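Local coordinates for light Chain (Clostridium botulinum, PDB 6BVD), which acts as the zinc metalloendopeptidase of the mosaic botulinum neurotoxin type HA, probably cleaving a SNARE protein and so blocking neurotransmitter release, at residues V45-E50 against L155-P160; F97-S102 against D221-L226; M193-S198 against I231-G236. All coordinates share one frame; numbering follows the deposited sequence.

Interaction 1: residues V45-E50 against L155-P160; sequences VWIIPE and LIIWGP
I48 lays its CD1 methyl over one face of the W158 indole, a CH-pi contact 4.1 Å from that carbon to the centroid of the six-membered ring, and its CG2 branch reaches the rim of the same ring near CE3 and CZ3. The two residues belong to neighbouring parallel strands, 45-48 and 155-158, inside the large mixed beta sheet of this clostridial zinc protease; the short strand axes run 4.6 Å apart with a 22° twist. I48 CG1 stands anti to its carbonyl carbon (chi1 -57°) and CD1 continues outward in an extended chain, which lets that one methyl touch both the indole and, at 4.0 Å, the CG2 of I156. W46 shares this face, but its indole leads away from 155-160 onto strands 21-24 and 36-40. On the opposite face V45 and L155 point the same way, V45 CG1 meeting L155 CD2 at 3.8 Å, and I47 and I157 continue the row, I47 packing on M93 and I157 on F97 of helix 83-100. Backbone hydrogen bonds run from W46 N to L155 O, nearly straight, from I157 N to W46 O at 2.8 Å and from I48 N to I157 O, so W46 is held through both its N-H and its carbonyl. Past I48 the chain bends in an inverse gamma turn centred on P49, with E50 N bonded to I48 O at 2.7 Å. This turn brings E50 O round to the edge of the W158 ring, where it also accepts a weak, bent bond from G159 N, 2.9 Å from N to O.

Interaction 2: residues F97-S102 against D221-L226; sequences FKRINS and DPALIL
I100 and A223 bring their CA atoms to 6.5 Å of each other where the last turn of helix 83-100 meets the first turn of helix 222-237. Between the helices a small apolar patch forms: the CD2 methyl of L226 meets I100 CD1 at 3.7 Å and F97 CE2 at 3.8 Å, and the leucine crosses both of these side chains at about a right angle. A223 offers its CB to the aliphatic part of R99, 3.6 Å from CG. The arginine, with CG anti to its backbone N (chi1 170°) and a bend at chi2, runs past this methyl to reach D221 tip to tip. Its grip is side-on: NE and NH2 both donate to the single atom OD2, NH2 at 3.0 Å, from the same face of the carboxylate plane, and the two flat groups are turned 26° apart. The other oxygen, OD1, caps the helix by accepting from A223 N at 2.8 Å, and it also takes a hydrogen bond from the hydroxyl of Y387. R99 NH1 turns to the carbonyl of E389, a ligand of the bound calcium ion. D221 is thus both N-cap and salt-bridge partner. Its buried negative charge is probably balanced by the guanidinium and eased further by the positive end of helix 222-237, an arrangement that ties the start of this helix to the calcium-binding loop.

Interaction 3: residues M193-S198 against I231-G236; sequences MTVEFS and IHVLHG. With ACT (acetate ion), chain F.
M193 begins the strand lying over V233 of the HExxH helix, the zinc-binding helix of the zincin-type metalloprotease core. The short axes of strand 193-196 and of helix residues 231-236 are 8.8 Å apart and nearly antiparallel, at 165°. M193 CB touches V233 CG1 at 3.9 Å, the two side chains sliding past each other in opposite directions, while CG sits near the carbonyl oxygen of V233. Bends at chi2 (-62°) and chi3 fold the thioether over the helix backbone, and SD comes to rest 3.7 Å from the CA of G236; the terminal CE methyl, also near H232 O, occupies the space that a CB of residue 236 would need. T194 faces the other way, onto W158 and I172. V195 returns to the helix, its CG2 meeting V233 CG2 at 3.6 Å with the two side chains crossed at about a right angle. V233 thus divides its two methyls between the strand residues, CG1 to M193 and CG2 to V195. The residue before V233 on the helix, H232, binds the zinc ion through NE2, together with H228 and E266. An acetate ion, probably from the crystallisation liquor, lies next to the helix. Its oxygen OXT sits in the plane of each imidazole and accepts nearly straight bonds from H232 ND1 at 2.8 Å and H235 ND1 at 2.6 Å.

Overall arrangement
The three contacts touch one another pairwise and join the mixed sheet, helix 83-100 and helix 222-237, which carries two zinc histidines. Interactions 1 and 3 lie about 10 Å apart between centres and share the mixed sheet, where strands 155-158 and 193-196 are neighbours, probably linked by W158 N to V195 O at 2.8 Å. Interactions 2 and 3 both use helix 222-237, near its start and near its end, with centres about 14 Å apart; F197 packs on L226. Interactions 1 and 2, about 16 Å apart, meet where I157 touches F97. Interaction 1 closes before interaction 3 opens, while interaction 2 interleaves with both, so segments far apart in sequence meet.

Interaction 1: residues V45-E50 against L155-P160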
ATOM      1  N   VAL A  45     -18.662  -1.833   8.709  1.00 19.13           N
ATOM      2  CA  VAL A  45     -18.872  -1.080   7.462  1.00 21.09           C
ATOM      3  C   VAL A  45     -19.003  -2.065   6.311  1.00 21.90           C
ATOM      4  O   VAL A  45     -18.100  -2.882   6.038  1.00 22.38           O
ATOM      5  CB  VAL A  45     -17.698  -0.073   7.161  1.00 22.32           C
ATOM      6  CG1 VAL A  45     -18.010   0.749   5.929  1.00 20.88           C
ATOM      7  CG2 VAL A  45     -17.476   0.847   8.329  1.00 16.57           C
ATOM      8  N   TRP A  46     -20.131  -1.987   5.621  1.00 20.23           N
ATOM      9  CA  TRP A  46     -20.405  -2.894   4.509  1.00 19.13           C
ATOM     10  C   TRP A  46     -20.463  -2.134   3.229  1.00 19.84           C
ATOM     11  O   TRP A  46     -21.008  -1.022   3.189  1.00 24.20           O
ATOM     12  CB  TRP A  46     -21.761  -3.636   4.714  1.00 18.63           C
ATOM     13  CG  TRP A  46     -21.675  -4.580   5.850  1.00 24.52           C
ATOM     14  CD1 TRP A  46     -21.872  -4.293   7.154  1.00 15.53           C
ATOM     15  CD2 TRP A  46     -21.293  -5.970   5.780  1.00 20.75           C
ATOM     16  NE1 TRP A  46     -21.653  -5.436   7.918  1.00 21.15           N
ATOM     17  CE2 TRP A  46     -21.294  -6.470   7.097  1.00 21.26           C
ATOM     18  CE3 TRP A  46     -20.960  -6.835   4.728  1.00 26.79           C
ATOM     19  CZ2 TRP A  46     -20.994  -7.828   7.400  1.00 19.75           C
ATOM     20  CZ3 TRP A  46     -20.647  -8.191   5.029  1.00 31.72           C
ATOM     21  CH2 TRP A  46     -20.656  -8.655   6.357  1.00 22.02           C
ATOM     22  N   ILE A  47     -19.935  -2.736   2.174  1.00 22.37           N
ATOM     23  CA  ILE A  47     -20.103  -2.181   0.835  1.00 22.84           C
ATOM     24  C   ILE A  47     -21.003  -3.048  -0.037  1.00 27.07           C
ATOM     25  O   ILE A  47     -20.789  -4.269  -0.149  1.00 20.93           O
ATOM     26  CB  ILE A  47     -18.738  -2.014   0.126  1.00 26.74           C
ATOM     27  CG1 ILE A  47     -17.828  -1.129   0.975  1.00 25.94           C
ATOM     28  CG2 ILE A  47     -18.916  -1.473  -1.325  1.00 15.32           C
ATOM     29  CD1 ILE A  47     -16.404  -1.032   0.485  1.00 27.07           C
ATOM     30  N   ILE A  48     -22.005  -2.415  -0.660  1.00 18.99           N
ATOM     31  CA  ILE A  48     -22.739  -3.065  -1.730  1.00 19.68           C
ATOM     32  C   ILE A  48     -22.396  -2.385  -3.055  1.00 26.72           C
ATOM     33  O   ILE A  48     -22.908  -1.306  -3.360  1.00 25.10           O
ATOM     34  CB  ILE A  48     -24.257  -3.032  -1.495  1.00 24.50           C
ATOM     35  CG1 ILE A  48     -24.594  -3.682  -0.141  1.00 22.43           C
ATOM     36  CG2 ILE A  48     -24.992  -3.695  -2.690  1.00 20.05           C
ATOM     37  CD1 ILE A  48     -26.057  -3.537   0.294  1.00 20.45           C
ATOM     38  N   PRO A  49     -21.530  -3.019  -3.858  1.00 33.83           N
ATOM     39  CA  PRO A  49     -20.983  -2.296  -5.023  1.00 30.68           C
ATOM     40  C   PRO A  49     -21.938  -2.297  -6.217  1.00 31.99           C
ATOM     41  O   PRO A  49     -21.632  -2.814  -7.283  1.00 41.09           O
ATOM     42  CB  PRO A  49     -19.701  -3.058  -5.324  1.00 21.21           C
ATOM     43  CG  PRO A  49     -20.076  -4.505  -4.965  1.00 22.72           C
ATOM     44  CD  PRO A  49     -20.986  -4.389  -3.749  1.00 23.59           C
ATOM     45  N   GLU A  50     -23.122  -1.737  -6.001  1.00 27.63           N
ATOM     46  CA  GLU A  50     -24.156  -1.626  -6.997  1.00 23.82           C
ATOM     47  C   GLU A  50     -24.708  -0.216  -7.009  1.00 24.18           C
ATOM     48  O   GLU A  50     -24.593   0.505  -5.995  1.00 28.69           O
ATOM     49  CB  GLU A  50     -25.312  -2.629  -6.724  1.00 27.68           C
ATOM     50  CG  GLU A  50     -24.857  -4.089  -6.642  1.00 29.21           C
ATOM     51  CD  GLU A  50     -25.992  -5.063  -6.466  1.00 37.72           C
ATOM     52  OE1 GLU A  50     -27.089  -4.791  -7.012  1.00 42.01           O
ATOM     53  OE2 GLU A  50     -25.786  -6.115  -5.804  1.00 40.93           O
ATOM     54  N   LEU A 155     -22.654   1.421   9.034  1.00 16.98           N
ATOM     55  CA  LEU A 155     -22.598   2.091   7.736  1.00 19.68           C
ATOM     56  C   LEU A 155     -22.673   1.114   6.561  1.00 19.99           C
ATOM     57  O   LEU A 155     -22.011   0.090   6.549  1.00 18.04           O
ATOM     58  CB  LEU A 155     -21.277   2.922   7.621  1.00 10.54           C
ATOM     59  CG  LEU A 155     -20.977   3.497   6.233  1.00 17.82           C
ATOM     60  CD1 LEU A 155     -22.019   4.487   5.735  1.00 14.28           C
ATOM     61  CD2 LEU A 155     -19.544   4.191   6.267  1.00 19.30           C
ATOM     62  N   ILE A 156     -23.482   1.458   5.568  1.00 15.58           N
ATOM     63  CA  ILE A 156     -23.550   0.717   4.328  1.00 15.72           C
ATOM     64  C   ILE A 156     -23.296   1.678   3.179  1.00 18.54           C
ATOM     65  O   ILE A 156     -24.014   2.679   3.020  1.00 22.15           O
ATOM     66  CB  ILE A 156     -24.931   0.046   4.153  1.00 19.21           C
ATOM     67  CG1 ILE A 156     -25.200  -0.892   5.343  1.00 19.04           C
ATOM     68  CG2 ILE A 156     -24.999  -0.655   2.796  1.00 18.08           C
ATOM     69  CD1 ILE A 156     -26.603  -1.464   5.350  1.00 24.91           C
ATOM     70  N   ILE A 157     -22.288   1.363   2.375  1.00 18.76           N
ATOM     71  CA  ILE A 157     -21.885   2.186   1.233  1.00 20.45           C
ATOM     72  C   ILE A 157     -22.336   1.538  -0.040  1.00 15.85           C
ATOM     73  O   ILE A 157     -22.067   0.371  -0.237  1.00 17.08           O
ATOM     74  CB  ILE A 157     -20.338   2.383   1.149  1.00 19.10           C
ATOM     75  CG1 ILE A 157     -19.777   2.986   2.460  1.00 16.66           C
ATOM     76  CG2 ILE A 157     -20.001   3.280  -0.104  1.00 16.22           C
ATOM     77  CD1 ILE A 157     -18.165   3.015   2.534  1.00 16.74           C
ATOM     78  N   TRP A 158     -23.062   2.288  -0.869  1.00 16.34           N
ATOM     79  CA  TRP A 158     -23.477   1.888  -2.216  1.00 19.25           C
ATOM     80  C   TRP A 158     -22.728   2.677  -3.299  1.00 23.45           C
ATOM     81  O   TRP A 158     -22.203   3.754  -3.037  1.00 21.69           O
ATOM     82  CB  TRP A 158     -24.965   2.169  -2.444  1.00 21.16           C
ATOM     83  CG  TRP A 158     -25.905   1.514  -1.532  1.00 21.67           C
ATOM     84  CD1 TRP A 158     -26.135   1.819  -0.234  1.00 22.47           C
ATOM     85  CD2 TRP A 158     -26.839   0.477  -1.881  1.00 17.78           C
ATOM     86  NE1 TRP A 158     -27.130   0.999   0.268  1.00 25.50           N
ATOM     87  CE2 TRP A 158     -27.572   0.177  -0.727  1.00 20.50           C
ATOM     88  CE3 TRP A 158     -27.100  -0.217  -3.053  1.00 22.58           C
ATOM     89  CZ2 TRP A 158     -28.599  -0.793  -0.713  1.00 21.88           C
ATOM     90  CZ3 TRP A 158     -28.086  -1.209  -3.039  1.00 20.42           C
ATOM     91  CH2 TRP A 158     -28.804  -1.493  -1.866  1.00 22.52           C
ATOM     92  N   GLY A 159     -22.786   2.177  -4.528  1.00 25.58           N
ATOM     93  CA  GLY A 159     -22.377   2.934  -5.708  1.00 25.30           C
ATOM     94  C   GLY A 159     -23.327   4.088  -5.959  1.00 26.13           C
ATOM     95  O   GLY A 159     -24.270   4.270  -5.215  1.00 24.83           O
ATOM     96  N   PRO A 160     -23.063   4.897  -6.992  1.00 21.91           N
ATOM     97  CA  PRO A 160     -23.914   6.072  -7.220  1.00 23.73           C
ATOM     98  C   PRO A 160     -25.349   5.797  -7.639  1.00 27.94           C
ATOM     99  O   PRO A 160     -25.667   4.730  -8.194  1.00 20.16           O
ATOM    100  CB  PRO A 160     -23.198   6.803  -8.361  1.00 25.80           C
ATOM    101  CG  PRO A 160     -22.441   5.732  -9.065  1.00 25.86           C
ATOM    102  CD  PRO A 160     -21.969   4.810  -7.972  1.00 21.74           C
TER

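Interaction 2: residues F97-S102 against D221-L226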
ATOM      1  N   PHE A  97      -9.769   3.073   1.343  1.00 16.09           N
ATOM      2  CA  PHE A  97      -9.752   2.840   2.771  1.00 13.53           C
ATOM      3  C   PHE A  97      -8.307   2.623   3.267  1.00 17.25           C
ATOM      4  O   PHE A  97      -7.967   3.118   4.344  1.00 19.15           O
ATOM      5  CB  PHE A  97     -10.654   1.654   3.160  1.00 18.49           C
ATOM      6  CG  PHE A  97     -12.094   2.057   3.426  1.00 23.32           C
ATOM      7  CD1 PHE A  97     -12.526   2.326   4.709  1.00 18.89           C
ATOM      8  CD2 PHE A  97     -12.992   2.197   2.379  1.00 21.19           C
ATOM      9  CE1 PHE A  97     -13.856   2.710   4.957  1.00 20.69           C
ATOM     10  CE2 PHE A  97     -14.330   2.558   2.592  1.00 16.69           C
ATOM     11  CZ  PHE A  97     -14.774   2.832   3.887  1.00 21.26           C
ATOM     12  N   LYS A  98      -7.476   1.917   2.494  1.00 19.16           N
ATOM     13  CA  LYS A  98      -6.063   1.763   2.863  1.00 22.65           C
ATOM     14  C   LYS A  98      -5.336   3.113   2.848  1.00 23.09           C
ATOM     15  O   LYS A  98      -4.412   3.315   3.629  1.00 24.27           O
ATOM     16  CB  LYS A  98      -5.331   0.762   1.952  1.00 26.55           C
ATOM     17  CG  LYS A  98      -5.695  -0.706   2.267  1.00 26.46           C
ATOM     18  CD  LYS A  98      -4.759  -1.753   1.667  1.00 38.06           C
ATOM     19  CE  LYS A  98      -5.139  -2.146   0.237  1.00 44.75           C
ATOM     20  NZ  LYS A  98      -4.398  -3.312  -0.338  1.00 27.05           N
ATOM     21  N   ARG A  99      -5.717   3.998   1.932  1.00 24.24           N
ATOM     22  CA  ARG A  99      -5.097   5.342   1.904  1.00 26.42           C
ATOM     23  C   ARG A  99      -5.480   6.095   3.195  1.00 21.58           C
ATOM     24  O   ARG A  99      -4.632   6.625   3.904  1.00 18.49           O
ATOM     25  CB  ARG A  99      -5.540   6.090   0.631  1.00 22.61           C
ATOM     26  CG  ARG A  99      -5.153   7.612   0.575  1.00 23.26           C
ATOM     27  CD  ARG A  99      -4.727   7.988  -0.826  1.00 13.46           C
ATOM     28  NE  ARG A  99      -4.411   9.419  -0.964  1.00 16.81           N
ATOM     29  CZ  ARG A  99      -3.353  10.026  -0.429  1.00 21.72           C
ATOM     30  NH1 ARG A  99      -2.474   9.359   0.324  1.00 14.49           N
ATOM     31  NH2 ARG A  99      -3.176  11.334  -0.636  1.00 20.55           N
ATOM     32  N   ILE A 100      -6.771   6.081   3.533  1.00 17.44           N
ATOM     33  CA  ILE A 100      -7.240   6.744   4.734  1.00 18.70           C
ATOM     34  C   ILE A 100      -6.542   6.179   5.972  1.00 23.08           C
ATOM     35  O   ILE A 100      -6.145   6.917   6.897  1.00 24.10           O
ATOM     36  CB  ILE A 100      -8.778   6.613   4.884  1.00 14.94           C
ATOM     37  CG1 ILE A 100      -9.502   7.343   3.735  1.00 16.25           C
ATOM     38  CG2 ILE A 100      -9.174   7.187   6.195  1.00 16.50           C
ATOM     39  CD1 ILE A 100     -11.023   7.053   3.628  1.00 12.52           C
ATOM     40  N   ASN A 101      -6.338   4.866   5.974  1.00 24.36           N
ATOM     41  CA  ASN A 101      -5.715   4.218   7.122  1.00 28.24           C
ATOM     42  C   ASN A 101      -4.186   4.360   7.111  1.00 23.55           C
ATOM     43  O   ASN A 101      -3.534   3.774   7.954  1.00 22.79           O
ATOM     44  CB  ASN A 101      -6.105   2.709   7.171  1.00 22.91           C
ATOM     45  CG  ASN A 101      -6.302   2.194   8.591  1.00 21.86           C
ATOM     46  OD1 ASN A 101      -6.682   2.941   9.493  1.00 20.18           O
ATOM     47  ND2 ASN A 101      -6.051   0.885   8.799  1.00 21.53           N
ATOM     48  N   SER A 102      -3.611   5.122   6.170  1.00 21.83           N
ATOM     49  CA  SER A 102      -2.128   5.192   6.083  1.00 28.58           C
ATOM     50  C   SER A 102      -1.533   6.311   6.922  1.00 32.07           C
ATOM     51  O   SER A 102      -0.305   6.381   7.097  1.00 30.36           O
ATOM     52  CB  SER A 102      -1.629   5.343   4.624  1.00 16.91           C
ATOM     53  OG  SER A 102      -1.909   6.660   4.121  1.00 22.01           O
ATOM     54  N   ASP A 221      -8.631  14.534  -4.774  1.00 19.92           N
ATOM     55  CA  ASP A 221      -8.200  13.180  -4.370  1.00 17.56           C
ATOM     56  C   ASP A 221      -9.436  12.411  -3.855  1.00 18.41           C
ATOM     57  O   ASP A 221     -10.031  12.828  -2.898  1.00 23.27           O
ATOM     58  CB  ASP A 221      -7.122  13.275  -3.295  1.00 19.07           C
ATOM     59  CG  ASP A 221      -6.521  11.913  -2.917  1.00 29.06           C
ATOM     60  OD1 ASP A 221      -7.308  10.944  -2.783  1.00 23.69           O
ATOM     61  OD2 ASP A 221      -5.283  11.819  -2.757  1.00 21.86           O
ATOM     62  N   PRO A 222      -9.814  11.299  -4.510  1.00 25.10           N
ATOM     63  CA  PRO A 222     -10.997  10.537  -4.047  1.00 22.53           C
ATOM     64  C   PRO A 222     -10.943  10.114  -2.585  1.00 20.81           C
ATOM     65  O   PRO A 222     -12.013   9.985  -2.000  1.00 20.16           O
ATOM     66  CB  PRO A 222     -10.998   9.298  -4.964  1.00 22.10           C
ATOM     67  CG  PRO A 222     -10.387   9.773  -6.225  1.00 25.84           C
ATOM     68  CD  PRO A 222      -9.268  10.747  -5.763  1.00 22.18           C
ATOM     69  N   ALA A 223      -9.757   9.938  -1.988  1.00 17.97           N
ATOM     70  CA  ALA A 223      -9.702   9.556  -0.577  1.00 17.88           C
ATOM     71  C   ALA A 223     -10.215  10.695   0.337  1.00 19.30           C
ATOM     72  O   ALA A 223     -10.861  10.456   1.372  1.00 17.39           O
ATOM     73  CB  ALA A 223      -8.276   9.135  -0.176  1.00 19.89           C
ATOM     74  N   LEU A 224      -9.952  11.937  -0.060  1.00 17.58           N
ATOM     75  CA  LEU A 224     -10.414  13.085   0.695  1.00 25.76           C
ATOM     76  C   LEU A 224     -11.925  13.244   0.481  1.00 20.83           C
ATOM     77  O   LEU A 224     -12.649  13.567   1.436  1.00 19.77           O
ATOM     78  CB  LEU A 224      -9.649  14.386   0.281  1.00 17.81           C
ATOM     79  CG  LEU A 224     -10.021  15.587   1.149  1.00 17.96           C
ATOM     80  CD1 LEU A 224      -9.668  15.285   2.630  1.00 27.11           C
ATOM     81  CD2 LEU A 224      -9.328  16.900   0.683  1.00 27.44           C
ATOM     82  N   ILE A 225     -12.393  12.970  -0.748  1.00 16.08           N
ATOM     83  CA  ILE A 225     -13.822  12.996  -1.044  1.00 22.64           C
ATOM     84  C   ILE A 225     -14.552  11.940  -0.174  1.00 23.11           C
ATOM     85  O   ILE A 225     -15.599  12.239   0.376  1.00 25.13           O
ATOM     86  CB  ILE A 225     -14.149  12.748  -2.551  1.00 27.67           C
ATOM     87  CG1 ILE A 225     -13.483  13.828  -3.444  1.00 20.84           C
ATOM     88  CG2 ILE A 225     -15.660  12.774  -2.772  1.00 26.49           C
ATOM     89  CD1 ILE A 225     -13.897  15.279  -3.091  1.00 22.98           C
ATOM     90  N   LEU A 226     -13.965  10.752  -0.023  1.00 22.58           N
ATOM     91  CA  LEU A 226     -14.579   9.722   0.834  1.00 22.51           C
ATOM     92  C   LEU A 226     -14.561  10.178   2.305  1.00 24.11           C
ATOM     93  O   LEU A 226     -15.568  10.090   3.026  1.00 24.48           O
ATOM     94  CB  LEU A 226     -13.850   8.391   0.634  1.00 18.10           C
ATOM     95  CG  LEU A 226     -14.279   7.213   1.510  1.00 18.88           C
ATOM     96  CD1 LEU A 226     -15.809   6.994   1.404  1.00 14.72           C
ATOM     97  CD2 LEU A 226     -13.465   5.965   1.101  1.00 22.40           C
TER

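Interaction 3: residues M193-S198 against I231-G236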
ATOM      1  N   MET A 193     -26.027   4.354   8.995  1.00 22.89           N
ATOM      2  CA  MET A 193     -25.894   5.411   7.996  1.00 23.42           C
ATOM      3  C   MET A 193     -25.761   4.787   6.630  1.00 17.82           C
ATOM      4  O   MET A 193     -25.461   3.612   6.512  1.00 19.60           O
ATOM      5  CB  MET A 193     -24.706   6.354   8.336  1.00 21.88           C
ATOM      6  CG  MET A 193     -24.903   7.061   9.703  1.00 16.40           C
ATOM      7  SD  MET A 193     -26.396   8.160   9.797  1.00 26.28           S
ATOM      8  CE  MET A 193     -25.945   9.504   8.653  1.00 24.53           C
ATOM      9  N   THR A 194     -26.109   5.563   5.608  1.00 17.48           N
ATOM     10  CA  THR A 194     -26.008   5.189   4.207  1.00 16.38           C
ATOM     11  C   THR A 194     -25.103   6.194   3.488  1.00 24.59           C
ATOM     12  O   THR A 194     -25.299   7.422   3.662  1.00 18.89           O
ATOM     13  CB  THR A 194     -27.387   5.217   3.491  1.00 28.15           C
ATOM     14  OG1 THR A 194     -28.372   4.554   4.288  1.00 27.60           O
ATOM     15  CG2 THR A 194     -27.323   4.573   2.117  1.00 22.69           C
ATOM     16  N   VAL A 195     -24.182   5.702   2.654  1.00 23.72           N
ATOM     17  CA  VAL A 195     -23.461   6.577   1.698  1.00 24.44           C
ATOM     18  C   VAL A 195     -23.612   6.104   0.244  1.00 21.92           C
ATOM     19  O   VAL A 195     -23.525   4.934  -0.035  1.00 26.42           O
ATOM     20  CB  VAL A 195     -21.954   6.670   2.029  1.00 26.08           C
ATOM     21  CG1 VAL A 195     -21.192   7.383   0.895  1.00 18.73           C
ATOM     22  CG2 VAL A 195     -21.761   7.400   3.349  1.00 21.58           C
ATOM     23  N   GLU A 196     -23.902   7.012  -0.680  1.00 14.71           N
ATOM     24  CA  GLU A 196     -23.779   6.720  -2.095  1.00 17.80           C
ATOM     25  C   GLU A 196     -22.465   7.340  -2.532  1.00 22.34           C
ATOM     26  O   GLU A 196     -22.300   8.566  -2.409  1.00 22.54           O
ATOM     27  CB  GLU A 196     -24.940   7.321  -2.896  1.00 22.71           C
ATOM     28  CG  GLU A 196     -26.295   6.858  -2.411  1.00 28.72           C
ATOM     29  CD  GLU A 196     -27.403   7.728  -2.963  1.00 36.05           C
ATOM     30  OE1 GLU A 196     -27.374   8.050  -4.174  1.00 34.15           O
ATOM     31  OE2 GLU A 196     -28.257   8.148  -2.165  1.00 41.41           O
ATOM     32  N   PHE A 197     -21.532   6.511  -2.983  1.00 20.99           N
ATOM     33  CA  PHE A 197     -20.185   7.001  -3.283  1.00 24.54           C
ATOM     34  C   PHE A 197     -19.690   6.524  -4.643  1.00 27.22           C
ATOM     35  O   PHE A 197     -19.804   5.330  -5.017  1.00 24.78           O
ATOM     36  CB  PHE A 197     -19.193   6.568  -2.200  1.00 30.79           C
ATOM     37  CG  PHE A 197     -17.878   7.290  -2.298  1.00 27.22           C
ATOM     38  CD1 PHE A 197     -17.813   8.634  -1.964  1.00 23.23           C
ATOM     39  CD2 PHE A 197     -16.746   6.656  -2.772  1.00 26.86           C
ATOM     40  CE1 PHE A 197     -16.615   9.329  -2.087  1.00 27.96           C
ATOM     41  CE2 PHE A 197     -15.535   7.348  -2.879  1.00 28.56           C
ATOM     42  CZ  PHE A 197     -15.480   8.667  -2.551  1.00 24.22           C
ATOM     43  N   SER A 198     -19.065   7.456  -5.359  1.00 20.08           N
ATOM     44  CA  SER A 198     -18.651   7.219  -6.724  1.00 20.83           C
ATOM     45  C   SER A 198     -17.195   7.701  -6.875  1.00 31.38           C
ATOM     46  O   SER A 198     -16.970   8.872  -7.185  1.00 29.67           O
ATOM     47  CB  SER A 198     -19.584   7.972  -7.683  1.00 17.21           C
ATOM     48  OG  SER A 198     -19.370   7.666  -9.040  1.00 20.60           O
ATOM     49  N   ILE A 231     -17.239  12.055   7.397  1.00 14.85           N
ATOM     50  CA  ILE A 231     -17.481  13.021   8.446  1.00 15.62           C
ATOM     51  C   ILE A 231     -19.002  13.197   8.698  1.00 19.01           C
ATOM     52  O   ILE A 231     -19.427  13.284   9.855  1.00 20.24           O
ATOM     53  CB  ILE A 231     -16.805  14.352   8.109  1.00 19.54           C
ATOM     54  CG1 ILE A 231     -15.294  14.151   8.146  1.00 17.93           C
ATOM     55  CG2 ILE A 231     -17.274  15.428   9.063  1.00 21.36           C
ATOM     56  CD1 ILE A 231     -14.503  15.341   7.515  1.00 22.66           C
ATOM     57  N   HIS A 232     -19.788  13.257   7.618  1.00 19.00           N
ATOM     58  CA  HIS A 232     -21.256  13.270   7.716  1.00 17.80           C
ATOM     59  C   HIS A 232     -21.787  11.995   8.437  1.00 20.85           C
ATOM     60  O   HIS A 232     -22.736  12.075   9.196  1.00 25.53           O
ATOM     61  CB  HIS A 232     -21.913  13.345   6.334  1.00 16.24           C
ATOM     62  CG  HIS A 232     -21.774  14.667   5.623  1.00 17.20           C
ATOM     63  ND1 HIS A 232     -22.083  15.873   6.205  1.00 24.55           N
ATOM     64  CD2 HIS A 232     -21.423  14.950   4.349  1.00 16.77           C
ATOM     65  CE1 HIS A 232     -21.896  16.851   5.333  1.00 30.47           C
ATOM     66  NE2 HIS A 232     -21.497  16.309   4.193  1.00 23.05           N
ATOM     67  N   VAL A 233     -21.224  10.835   8.114  1.00 27.83           N
ATOM     68  CA  VAL A 233     -21.609   9.562   8.770  1.00 24.29           C
ATOM     69  C   VAL A 233     -21.381   9.699  10.262  1.00 20.76           C
ATOM     70  O   VAL A 233     -22.238   9.421  11.082  1.00 22.18           O
ATOM     71  CB  VAL A 233     -20.757   8.398   8.226  1.00 22.69           C
ATOM     72  CG1 VAL A 233     -20.915   7.053   9.069  1.00 15.05           C
ATOM     73  CG2 VAL A 233     -21.000   8.200   6.781  1.00 17.69           C
ATOM     74  N   LEU A 234     -20.200  10.202  10.609  1.00 25.90           N
ATOM     75  CA  LEU A 234     -19.824  10.382  11.992  1.00 23.37           C
ATOM     76  C   LEU A 234     -20.803  11.255  12.752  1.00 22.06           C
ATOM     77  O   LEU A 234     -21.138  10.954  13.921  1.00 19.58           O
ATOM     78  CB  LEU A 234     -18.403  10.973  12.090  1.00 23.01           C
ATOM     79  CG  LEU A 234     -17.833  10.973  13.505  1.00 29.10           C
ATOM     80  CD1 LEU A 234     -17.719   9.538  14.034  1.00 27.33           C
ATOM     81  CD2 LEU A 234     -16.435  11.622  13.511  1.00 35.04           C
ATOM     82  N   HIS A 235     -21.255  12.350  12.136  1.00 19.95           N
ATOM     83  CA  HIS A 235     -22.237  13.180  12.780  1.00 19.96           C
ATOM     84  C   HIS A 235     -23.522  12.346  13.001  1.00 19.66           C
ATOM     85  O   HIS A 235     -24.153  12.439  14.042  1.00 20.21           O
ATOM     86  CB  HIS A 235     -22.548  14.453  11.947  1.00 20.64           C
ATOM     87  CG  HIS A 235     -21.332  15.332  11.730  1.00 21.14           C
ATOM     88  ND1 HIS A 235     -21.194  16.163  10.634  1.00 25.49           N
ATOM     89  CD2 HIS A 235     -20.243  15.532  12.496  1.00 21.83           C
ATOM     90  CE1 HIS A 235     -20.043  16.817  10.721  1.00 22.17           C
ATOM     91  NE2 HIS A 235     -19.438  16.455  11.840  1.00 26.10           N
ATOM     92  N   GLY A 236     -23.900  11.563  12.002  1.00 19.11           N
ATOM     93  CA  GLY A 236     -25.132  10.757  12.131  1.00 15.64           C
ATOM     94  C   GLY A 236     -25.027   9.684  13.245  1.00 16.61           C
ATOM     95  O   GLY A 236     -25.964   9.445  13.983  1.00 22.17           O
TER
HETATM   96  C   ACT F 504     -24.259  16.666   8.866  1.00 30.35           C
HETATM   97  O   ACT F 504     -24.765  16.951   9.974  1.00 30.69           O
HETATM   98  OXT ACT F 504     -23.044  16.382   8.787  1.00 26.97           O
HETATM   99  CH3 ACT F 504     -25.115  16.662   7.625  1.00 29.27           C